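Local coordinates for protein acetolactate synthase, small subunit (Thermotoga maritima, PDB 2FGC) that is the small, probably regulatory, subunit of acetolactate synthase, folding as an N-terminal ACT domain followed by a second alpha/beta domain and assembling as a dimer, at residues T101-D104 with N109-E112; A161-L166 with E172-T177. All blocks are in the same frame, centred on the assembly; numbering follows the deposited sequence.

Contact 1: T101-D104 with N109-E112; sequences TPID and NRVE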
# COMPACT_ATOMS: atom_id res chain seq x y z
N THR A 101 -10.11 14.82 2.50
CA THR A 101 -9.78 15.46 1.22
C THR A 101 -10.29 14.58 0.06
O THR A 101 -9.72 13.51 -0.20
CB THR A 101 -8.21 15.57 1.02
OG1 THR A 101 -7.60 16.23 2.14
CG2 THR A 101 -7.82 16.28 -0.32
N PRO A 102 -11.36 14.99 -0.62
CA PRO A 102 -11.69 14.27 -1.86
C PRO A 102 -10.61 14.47 -2.95
O PRO A 102 -10.01 15.54 -3.10
CB PRO A 102 -13.02 14.86 -2.30
CG PRO A 102 -13.51 15.64 -1.13
CD PRO A 102 -12.31 16.06 -0.31
N ILE A 103 -10.33 13.40 -3.67
CA ILE A 103 -9.44 13.46 -4.81
C ILE A 103 -10.24 13.74 -6.06
O ILE A 103 -11.35 13.24 -6.23
CB ILE A 103 -8.65 12.16 -4.95
CG1 ILE A 103 -7.49 12.18 -3.96
CG2 ILE A 103 -8.11 12.05 -6.32
CD1 ILE A 103 -7.71 11.27 -2.87
N ASP A 104 -9.69 14.57 -6.93
CA ASP A 104 -10.34 14.99 -8.12
C ASP A 104 -10.87 13.78 -8.87
O ASP A 104 -10.16 12.79 -9.00
CB ASP A 104 -9.40 15.81 -9.00
CG ASP A 104 -10.16 16.71 -9.98
OD1 ASP A 104 -10.85 16.17 -10.88
OD2 ASP A 104 -10.07 17.96 -9.87
N ASN A 109 -6.63 15.14 -13.54
CA ASN A 109 -6.37 16.09 -12.45
C ASN A 109 -5.66 15.46 -11.23
O ASN A 109 -5.29 16.14 -10.27
CB ASN A 109 -7.67 16.73 -11.99
CG ASN A 109 -8.18 17.85 -12.93
OD1 ASN A 109 -7.49 18.32 -13.82
ND2 ASN A 109 -9.40 18.27 -12.69
N ARG A 110 -5.46 14.15 -11.29
CA ARG A 110 -4.88 13.43 -10.17
C ARG A 110 -3.79 12.48 -10.67
O ARG A 110 -3.69 12.24 -11.86
CB ARG A 110 -5.97 12.61 -9.47
CG ARG A 110 -6.75 11.75 -10.46
CD ARG A 110 -7.70 10.87 -9.72
NE ARG A 110 -8.18 9.80 -10.56
CZ ARG A 110 -9.44 9.63 -10.91
NH1 ARG A 110 -10.37 10.47 -10.50
NH2 ARG A 110 -9.77 8.61 -11.67
N VAL A 111 -2.99 11.94 -9.75
CA VAL A 111 -2.16 10.78 -10.03
C VAL A 111 -2.64 9.58 -9.17
O VAL A 111 -3.11 9.80 -8.05
CB VAL A 111 -0.70 11.07 -9.74
CG1 VAL A 111 -0.09 11.93 -10.86
CG2 VAL A 111 -0.55 11.76 -8.41
N GLU A 112 -2.55 8.35 -9.71
CA GLU A 112 -2.95 7.13 -8.97
C GLU A 112 -1.86 6.10 -9.19
O GLU A 112 -1.43 5.90 -10.30
CB GLU A 112 -4.31 6.57 -9.45
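D104 OD1 accepts from two donors: N109 ND2, 3.1 Å away, and the backbone N of L106. The second bond, from a carboxylate oxygen to the amide two residues on, makes an Asx turn and starts the connection between the four-stranded ACT sheet, which 97-102 borders, and strand 110-121 of the second sheet. The side-chain amide of N109 bridges both carboxylate oxygens, but unevenly: its ND2 lies 2.9 Å from D104 OD2, yet this shorter approach is the weak one, since its N-H is more sharply bent from the acceptor than the N-H to OD1. The approach to OD1 comes from above the carboxylate, 46° out of its plane, and the carboxylate and amide stand almost perpendicular to each other. R110 takes the backbone oxygen instead. Its NH1 donates to D104 O at 2.8 Å with an N-H...O angle of 163°; the oxygen lies almost in the guanidinium plane, and the donor uses a carbonyl lone pair. With chi1 at 52°, CG of R110 sits between its own N and carbonyl carbon, and the chain then runs extended from CG to NE. I103, held to L31 by backbone bonds, crosses this aliphatic run at about a right angle. V111 packs against I141 of the second subunit. The apolar touch is made by one methyl: I103 CG2 rests 3.6 Å from R110 CD and 3.8 Å from R110 CB.

Contact 2: A161-L166 with E172-T177; sequences AFINLL and EEIART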
# COMPACT_ATOMS: atom_id res chain seq x y z
N ALA A 161 -2.47 -5.27 -16.21
CA ALA A 161 -2.03 -5.70 -17.53
C ALA A 161 -0.74 -6.54 -17.39
O ALA A 161 -0.58 -7.58 -18.02
CB ALA A 161 -1.81 -4.51 -18.44
N PHE A 162 0.15 -6.11 -16.52
CA PHE A 162 1.40 -6.84 -16.31
C PHE A 162 1.15 -8.26 -15.72
O PHE A 162 1.60 -9.27 -16.28
CB PHE A 162 2.36 -6.04 -15.40
CG PHE A 162 3.61 -6.80 -15.10
CD1 PHE A 162 4.64 -6.85 -16.04
CD2 PHE A 162 3.72 -7.55 -13.96
CE1 PHE A 162 5.83 -7.58 -15.81
CE2 PHE A 162 4.91 -8.32 -13.71
CZ PHE A 162 5.97 -8.32 -14.66
N ILE A 163 0.43 -8.31 -14.60
CA ILE A 163 -0.00 -9.55 -13.97
C ILE A 163 -0.71 -10.50 -14.89
O ILE A 163 -0.46 -11.70 -14.85
CB ILE A 163 -0.88 -9.23 -12.75
CG1 ILE A 163 0.03 -8.77 -11.61
CG2 ILE A 163 -1.77 -10.44 -12.34
CD1 ILE A 163 -0.75 -7.95 -10.44
N ASN A 164 -1.58 -9.99 -15.74
CA ASN A 164 -2.26 -10.85 -16.69
C ASN A 164 -1.40 -11.41 -17.80
O ASN A 164 -1.73 -12.46 -18.39
CB ASN A 164 -3.49 -10.15 -17.25
CG ASN A 164 -4.56 -9.95 -16.16
OD1 ASN A 164 -4.74 -10.78 -15.25
ND2 ASN A 164 -5.26 -8.82 -16.25
N LEU A 165 -0.29 -10.74 -18.08
CA LEU A 165 0.59 -11.21 -19.13
C LEU A 165 1.53 -12.34 -18.69
O LEU A 165 2.21 -13.00 -19.52
CB LEU A 165 1.40 -10.05 -19.68
CG LEU A 165 0.61 -9.16 -20.63
CD1 LEU A 165 1.43 -7.93 -20.95
CD2 LEU A 165 0.26 -9.88 -21.91
N LEU A 166 1.58 -12.59 -17.38
CA LEU A 166 2.44 -13.69 -16.91
C LEU A 166 1.75 -15.06 -17.07
O LEU A 166 0.51 -15.13 -17.01
CB LEU A 166 2.85 -13.45 -15.48
CG LEU A 166 3.68 -12.19 -15.27
CD1 LEU A 166 3.80 -11.94 -13.76
CD2 LEU A 166 5.07 -12.39 -15.95
N GLU A 172 3.30 -17.55 -8.24
CA GLU A 172 3.21 -18.29 -6.99
C GLU A 172 2.52 -17.42 -5.95
O GLU A 172 1.77 -17.92 -5.09
CB GLU A 172 4.60 -18.70 -6.49
CG GLU A 172 5.34 -19.63 -7.42
CD GLU A 172 5.23 -21.08 -7.04
OE1 GLU A 172 4.79 -21.38 -5.90
OE2 GLU A 172 5.59 -21.93 -7.91
N GLU A 173 2.79 -16.13 -6.03
CA GLU A 173 2.37 -15.25 -4.99
C GLU A 173 2.31 -13.81 -5.48
O GLU A 173 3.13 -13.40 -6.30
CB GLU A 173 3.31 -15.41 -3.81
CG GLU A 173 2.76 -14.94 -2.56
CD GLU A 173 3.74 -15.18 -1.42
OE1 GLU A 173 4.63 -16.06 -1.56
OE2 GLU A 173 3.62 -14.47 -0.39
N ILE A 174 1.33 -13.06 -4.99
CA ILE A 174 1.14 -11.66 -5.36
C ILE A 174 0.75 -10.93 -4.11
O ILE A 174 -0.21 -11.37 -3.40
CB ILE A 174 0.06 -11.43 -6.40
CG1 ILE A 174 0.46 -12.06 -7.73
CG2 ILE A 174 -0.18 -9.92 -6.60
CD1 ILE A 174 -0.67 -12.02 -8.80
N ALA A 175 1.48 -9.84 -3.82
CA ALA A 175 1.17 -8.95 -2.66
C ALA A 175 1.15 -7.54 -3.18
O ALA A 175 2.13 -7.06 -3.74
CB ALA A 175 2.20 -9.11 -1.52
N ARG A 176 0.06 -6.86 -2.91
CA ARG A 176 -0.34 -5.65 -3.60
C ARG A 176 -0.74 -4.61 -2.57
O ARG A 176 -1.30 -4.94 -1.53
CB ARG A 176 -1.57 -5.95 -4.43
CG ARG A 176 -1.32 -6.33 -5.84
CD ARG A 176 -2.33 -5.62 -6.69
NE ARG A 176 -3.02 -6.51 -7.60
CZ ARG A 176 -3.85 -6.09 -8.54
NH1 ARG A 176 -4.09 -4.80 -8.67
NH2 ARG A 176 -4.44 -6.96 -9.34
N THR A 177 -0.46 -3.35 -2.86
CA THR A 177 -0.94 -2.25 -2.02
C THR A 177 -2.28 -1.86 -2.66
O THR A 177 -2.59 -2.27 -3.79
CB THR A 177 0.08 -1.11 -2.11
OG1 THR A 177 -0.01 -0.47 -3.41
CG2 THR A 177 1.51 -1.65 -1.91
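I163 lays a methyl over one face of a buried arginine: its CD1 sits toward the NE and NH2 side of the guanidinium, 3.9 Å from R176 NE and 4.0 Å from R176 NH2. The setting is an alpha-beta unit of the second, ferredoxin-like domain, in which helix 156-165 leads into strand 171-183, an outermost strand, within this chain, of the second four-stranded antiparallel sheet. I163 serves both strand residues by dividing its branches. With chi1 at -76° CG2 lies anti to the backbone N, while chi2 at 161° stretches CD1 outward to the arginine. CG2 meets I174 CD1 tip to tip at 4.0 Å, an apolar touch between side chains whose CA atoms are 8.9 Å apart. R176 comes from the opposite direction, its chain bent at chi2 and chi3, and ends in a salt bridge from NH1 to E160 on the same helix. F162 packs on helix 126-135 and the sheet. On the strand, a classic beta bulge sets E172 and E173 opposite the single residue K119 of the neighbouring strand, and I174 N donates to E66 of the second subunit. R176 NE is buried by the contact without a partner in the model, a cost probably offset by the pairing at NH1; the charge is probably balanced by E160, with E114 and E64 of the second subunit as weak, distant partners.

Both contacts reach the second sheet, contact 1 through strand 110-121 and contact 2 through its neighbour 171-183, yet their centres are 25 Å apart, on opposite sides of the chain's centre. Contact 1 is partly buried and lies where the chain passes from the ACT sheet to the next; directional bonds from an amide and a guanidinium carry it. Contact 2 is fully buried and joins helix to strand through methyl groups and the face of a guanidinium, with no polar bond between its two segments. Arginine appears in both, but in different roles: R110 uses its edge to hold a carbonyl, whereas R176 offers a face to an isoleucine and pairs its NH1 with E160 of that helix.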